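Putative glutathionylspermidine synthase (Methylobacillus flagellatus, PDB 3N6X) is a putative glutathionylspermidine synthase of the circularly permuted ATP-grasp family, and probably acts as an ATP-dependent ligase. Local coordinates at residues A[28-33]-A[188-193]. Numbering follows the deposited sequence. Where two conformers were deposited one is given.
Sequences AAWLQD and FRRYPV
Arg190 lays one face of its guanidinium group over Trp30 CA, 3.7 Å from NH1 and offset toward the rim, a carbon contact that leaves the N-H groups to polar partners. Trp30 CB continues the patch, 3.9 Å from Arg190 CZ, while Ala29 CB approaches Arg190 NH2 obliquely at 3.6 Å. This is no cation-pi stack: NH1 lies at the edge of the indole, near its plane, and the two planes stand 82° apart. With CG anti to the backbone N (chi1 171°), the indole is carried away from Arg190 toward Phe184, with which it packs edge-to-face, and its NE1 is hydrogen-bonded to Glu186.

In the fold, the contact joins helix 25-33 to the last turn of helix 185-190, part of the circularly permuted ATP-grasp region, about 29 Å from the centre of the chain to that of the contact. Tyr191, just past the second helix, bonds through OH to Tyr27 N at the start of the first and to Ile23 O just before it.

The charged partner of Arg190 lies one turn before Trp30: NE forms a salt bridge with Glu26. Asp33 OD2, 4.1 Å from Arg190 NH1, is a nearby opposite charge, beyond a salt bridge and poorly ordered. A leucine in place of Arg190 would probably leave Glu26 without its ionic mate and Trp30 without the flat group over its CA, with Ala29 CB losing its neighbour NH2.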
ATOM      1  N   ALA A  28       9.581 -25.506   9.987  1.00 50.25           N
ATOM      2  CA  ALA A  28       9.210 -26.339  11.141  1.00 50.76           C
ATOM      3  C   ALA A  28      10.421 -27.159  11.626  1.00 54.29           C
ATOM      4  O   ALA A  28      10.657 -27.252  12.835  1.00 53.79           O
ATOM      5  CB  ALA A  28       8.069 -27.267  10.763  1.00 51.66           C
ATOM      6  N   ALA A  29      11.214 -27.706  10.667  1.00 50.33           N
ATOM      7  CA  ALA A  29      12.439 -28.457  10.949  1.00 50.41           C
ATOM      8  C   ALA A  29      13.441 -27.566  11.688  1.00 55.45           C
ATOM      9  O   ALA A  29      13.841 -27.897  12.809  1.00 56.67           O
ATOM     10  CB  ALA A  29      13.049 -28.970   9.649  1.00 50.99           C
ATOM     11  N   TRP A  30      13.779 -26.393  11.100  1.00 50.04           N
ATOM     12  CA  TRP A  30      14.676 -25.416  11.716  1.00 48.55           C
ATOM     13  C   TRP A  30      14.198 -25.047  13.127  1.00 59.03           C
ATOM     14  O   TRP A  30      15.015 -24.949  14.048  1.00 58.97           O
ATOM     15  CB  TRP A  30      14.778 -24.152  10.841  1.00 44.74           C
ATOM     16  CG  TRP A  30      15.500 -23.015  11.503  1.00 43.74           C
ATOM     17  CD1 TRP A  30      16.844 -22.792  11.512  1.00 46.08           C
ATOM     18  CD2 TRP A  30      14.910 -21.944  12.257  1.00 42.85           C
ATOM     19  NE1 TRP A  30      17.130 -21.646  12.220  1.00 44.74           N
ATOM     20  CE2 TRP A  30      15.961 -21.104  12.686  1.00 45.76           C
ATOM     21  CE3 TRP A  30      13.587 -21.593  12.584  1.00 43.62           C
ATOM     22  CZ2 TRP A  30      15.734 -19.945  13.435  1.00 44.77           C
ATOM     23  CZ3 TRP A  30      13.366 -20.454  13.340  1.00 44.54           C
ATOM     24  CH2 TRP A  30      14.431 -19.639  13.751  1.00 45.07           C
ATOM     25  N   LEU A  31      12.869 -24.846  13.290  1.00 60.34           N
ATOM     26  CA  LEU A  31      12.253 -24.458  14.562  1.00 61.97           C
ATOM     27  C   LEU A  31      12.457 -25.524  15.651  1.00 72.51           C
ATOM     28  O   LEU A  31      12.688 -25.172  16.812  1.00 72.92           O
ATOM     29  CB  LEU A  31      10.756 -24.148  14.351  1.00 61.59           C
ATOM     30  CG  LEU A  31      10.063 -23.259  15.406  1.00 65.51           C
ATOM     31  CD1 LEU A  31      10.655 -21.846  15.441  1.00 64.99           C
ATOM     32  CD2 LEU A  31       8.576 -23.181  15.139  1.00 66.90           C
ATOM     33  N   GLN A  32      12.442 -26.821  15.267  1.00 73.06           N
ATOM     34  CA  GLN A  32      12.678 -27.927  16.204  1.00 74.81           C
ATOM     35  C   GLN A  32      14.138 -27.969  16.671  1.00 83.58           C
ATOM     36  O   GLN A  32      14.394 -28.194  17.851  1.00 83.90           O
ATOM     37  CB  GLN A  32      12.270 -29.270  15.583  1.00 76.10           C
ATOM     38  CG  GLN A  32      10.873 -29.717  16.002  1.00 93.10           C
ATOM     39  CD  GLN A  32      10.476 -31.020  15.359  1.00113.09           C
ATOM     40  OE1 GLN A  32       9.744 -31.053  14.366  1.00108.08           O
ATOM     41  NE2 GLN A  32      10.927 -32.129  15.933  1.00105.84           N
ATOM     42  N   ASP A  33      15.087 -27.702  15.754  1.00 83.33           N
ATOM     43  CA  ASP A  33      16.524 -27.709  16.055  1.00 84.75           C
ATOM     44  C   ASP A  33      16.959 -26.504  16.923  1.00 92.05           C
ATOM     45  O   ASP A  33      18.070 -26.521  17.466  1.00 91.49           O
ATOM     46  CB  ASP A  33      17.353 -27.756  14.748  1.00 86.91           C
ATOM     47  CG  ASP A  33      17.020 -28.911  13.805  1.00 99.59           C
ATOM     48  OD1 ASP A  33      16.002 -29.607  14.048  1.00100.82           O
ATOM     49  OD2 ASP A  33      17.751 -29.088  12.802  1.00104.88           O
ATOM     50  N   PHE A 188      18.007 -18.552   5.868  1.00 40.06           N
ATOM     51  CA  PHE A 188      18.097 -18.112   4.480  1.00 39.41           C
ATOM     52  C   PHE A 188      18.907 -19.085   3.621  1.00 45.65           C
ATOM     53  O   PHE A 188      18.860 -19.011   2.385  1.00 46.50           O
ATOM     54  CB  PHE A 188      18.641 -16.676   4.398  1.00 40.32           C
ATOM     55  CG  PHE A 188      17.624 -15.654   4.846  1.00 41.07           C
ATOM     56  CD1 PHE A 188      17.444 -15.370   6.200  1.00 43.48           C
ATOM     57  CD2 PHE A 188      16.791 -15.026   3.925  1.00 42.52           C
ATOM     58  CE1 PHE A 188      16.477 -14.449   6.617  1.00 44.12           C
ATOM     59  CE2 PHE A 188      15.828 -14.102   4.343  1.00 44.76           C
ATOM     60  CZ  PHE A 188      15.684 -13.810   5.683  1.00 42.72           C
ATOM     61  N   ARG A 189      19.637 -20.011   4.273  1.00 42.00           N
ATOM     62  CA  ARG A 189      20.391 -21.050   3.578  0.50 41.45           C
ATOM     63  C   ARG A 189      19.416 -22.179   3.197  1.00 45.21           C
ATOM     64  O   ARG A 189      19.544 -22.768   2.125  1.00 45.67           O
ATOM     65  CB  ARG A 189      21.529 -21.581   4.482  0.50 39.71           C
ATOM     66  CG  ARG A 189      22.516 -22.534   3.788  0.50 42.55           C
ATOM     67  CD  ARG A 189      23.570 -23.067   4.763  0.50 38.50           C
ATOM     68  NE  ARG A 189      22.957 -23.797   5.876  0.50 37.86           N
ATOM     69  CZ  ARG A 189      23.146 -23.503   7.158  0.50 43.88           C
ATOM     70  NH1 ARG A 189      23.984 -22.536   7.509  0.50 22.65           N
ATOM     71  NH2 ARG A 189      22.519 -24.194   8.102  0.50 33.15           N
ATOM     72  N   ARG A 190      18.411 -22.441   4.070  1.00 40.31           N
ATOM     73  CA  ARG A 190      17.392 -23.492   3.888  1.00 40.29           C
ATOM     74  C   ARG A 190      16.275 -23.126   2.903  1.00 44.22           C
ATOM     75  O   ARG A 190      15.641 -24.027   2.358  1.00 44.32           O
ATOM     76  CB  ARG A 190      16.793 -23.908   5.236  1.00 41.11           C
ATOM     77  CG  ARG A 190      17.842 -24.377   6.251  1.00 49.73           C
ATOM     78  CD  ARG A 190      17.259 -24.555   7.636  1.00 51.67           C
ATOM     79  NE  ARG A 190      16.690 -25.890   7.801  1.00 61.90           N
ATOM     80  CZ  ARG A 190      16.939 -26.684   8.834  1.00 74.19           C
ATOM     81  NH1 ARG A 190      17.736 -26.276   9.816  1.00 60.73           N
ATOM     82  NH2 ARG A 190      16.389 -27.886   8.901  1.00 65.68           N
ATOM     83  N   TYR A 191      16.011 -21.808   2.694  1.00 40.02           N
ATOM     84  CA  TYR A 191      14.977 -21.342   1.758  1.00 38.34           C
ATOM     85  C   TYR A 191      15.572 -20.495   0.627  1.00 41.90           C
ATOM     86  O   TYR A 191      16.401 -19.610   0.888  1.00 41.17           O
ATOM     87  CB  TYR A 191      13.909 -20.526   2.484  1.00 37.91           C
ATOM     88  CG  TYR A 191      12.869 -21.352   3.198  1.00 37.25           C
ATOM     89  CD1 TYR A 191      11.709 -21.763   2.546  1.00 37.89           C
ATOM     90  CD2 TYR A 191      12.990 -21.636   4.556  1.00 37.65           C
ATOM     91  CE1 TYR A 191      10.725 -22.488   3.211  1.00 36.66           C
ATOM     92  CE2 TYR A 191      12.002 -22.345   5.237  1.00 38.17           C
ATOM     93  CZ  TYR A 191      10.870 -22.771   4.559  1.00 43.93           C
ATOM     94  OH  TYR A 191       9.893 -23.471   5.224  1.00 43.39           O
ATOM     95  N   PRO A 192      15.099 -20.694  -0.637  1.00 37.51           N
ATOM     96  CA  PRO A 192      15.575 -19.837  -1.739  1.00 36.40           C
ATOM     97  C   PRO A 192      14.788 -18.509  -1.779  1.00 39.62           C
ATOM     98  O   PRO A 192      13.938 -18.308  -2.657  1.00 39.62           O
ATOM     99  CB  PRO A 192      15.320 -20.700  -2.981  1.00 37.74           C
ATOM    100  CG  PRO A 192      14.144 -21.552  -2.619  1.00 41.88           C
ATOM    101  CD  PRO A 192      14.085 -21.669  -1.105  1.00 38.24           C
ATOM    102  N   VAL A 193      15.060 -17.606  -0.806  1.00 34.28           N
ATOM    103  CA  VAL A 193      14.339 -16.337  -0.667  1.00 32.69           C
ATOM    104  C   VAL A 193      14.818 -15.294  -1.676  1.00 36.32           C
ATOM    105  O   VAL A 193      16.013 -15.009  -1.742  1.00 36.85           O
ATOM    106  CB  VAL A 193      14.365 -15.804   0.799  1.00 34.81           C
ATOM    107  CG1 VAL A 193      13.510 -14.537   0.948  1.00 34.11           C
ATOM    108  CG2 VAL A 193      13.911 -16.880   1.780  1.00 33.60           C
TER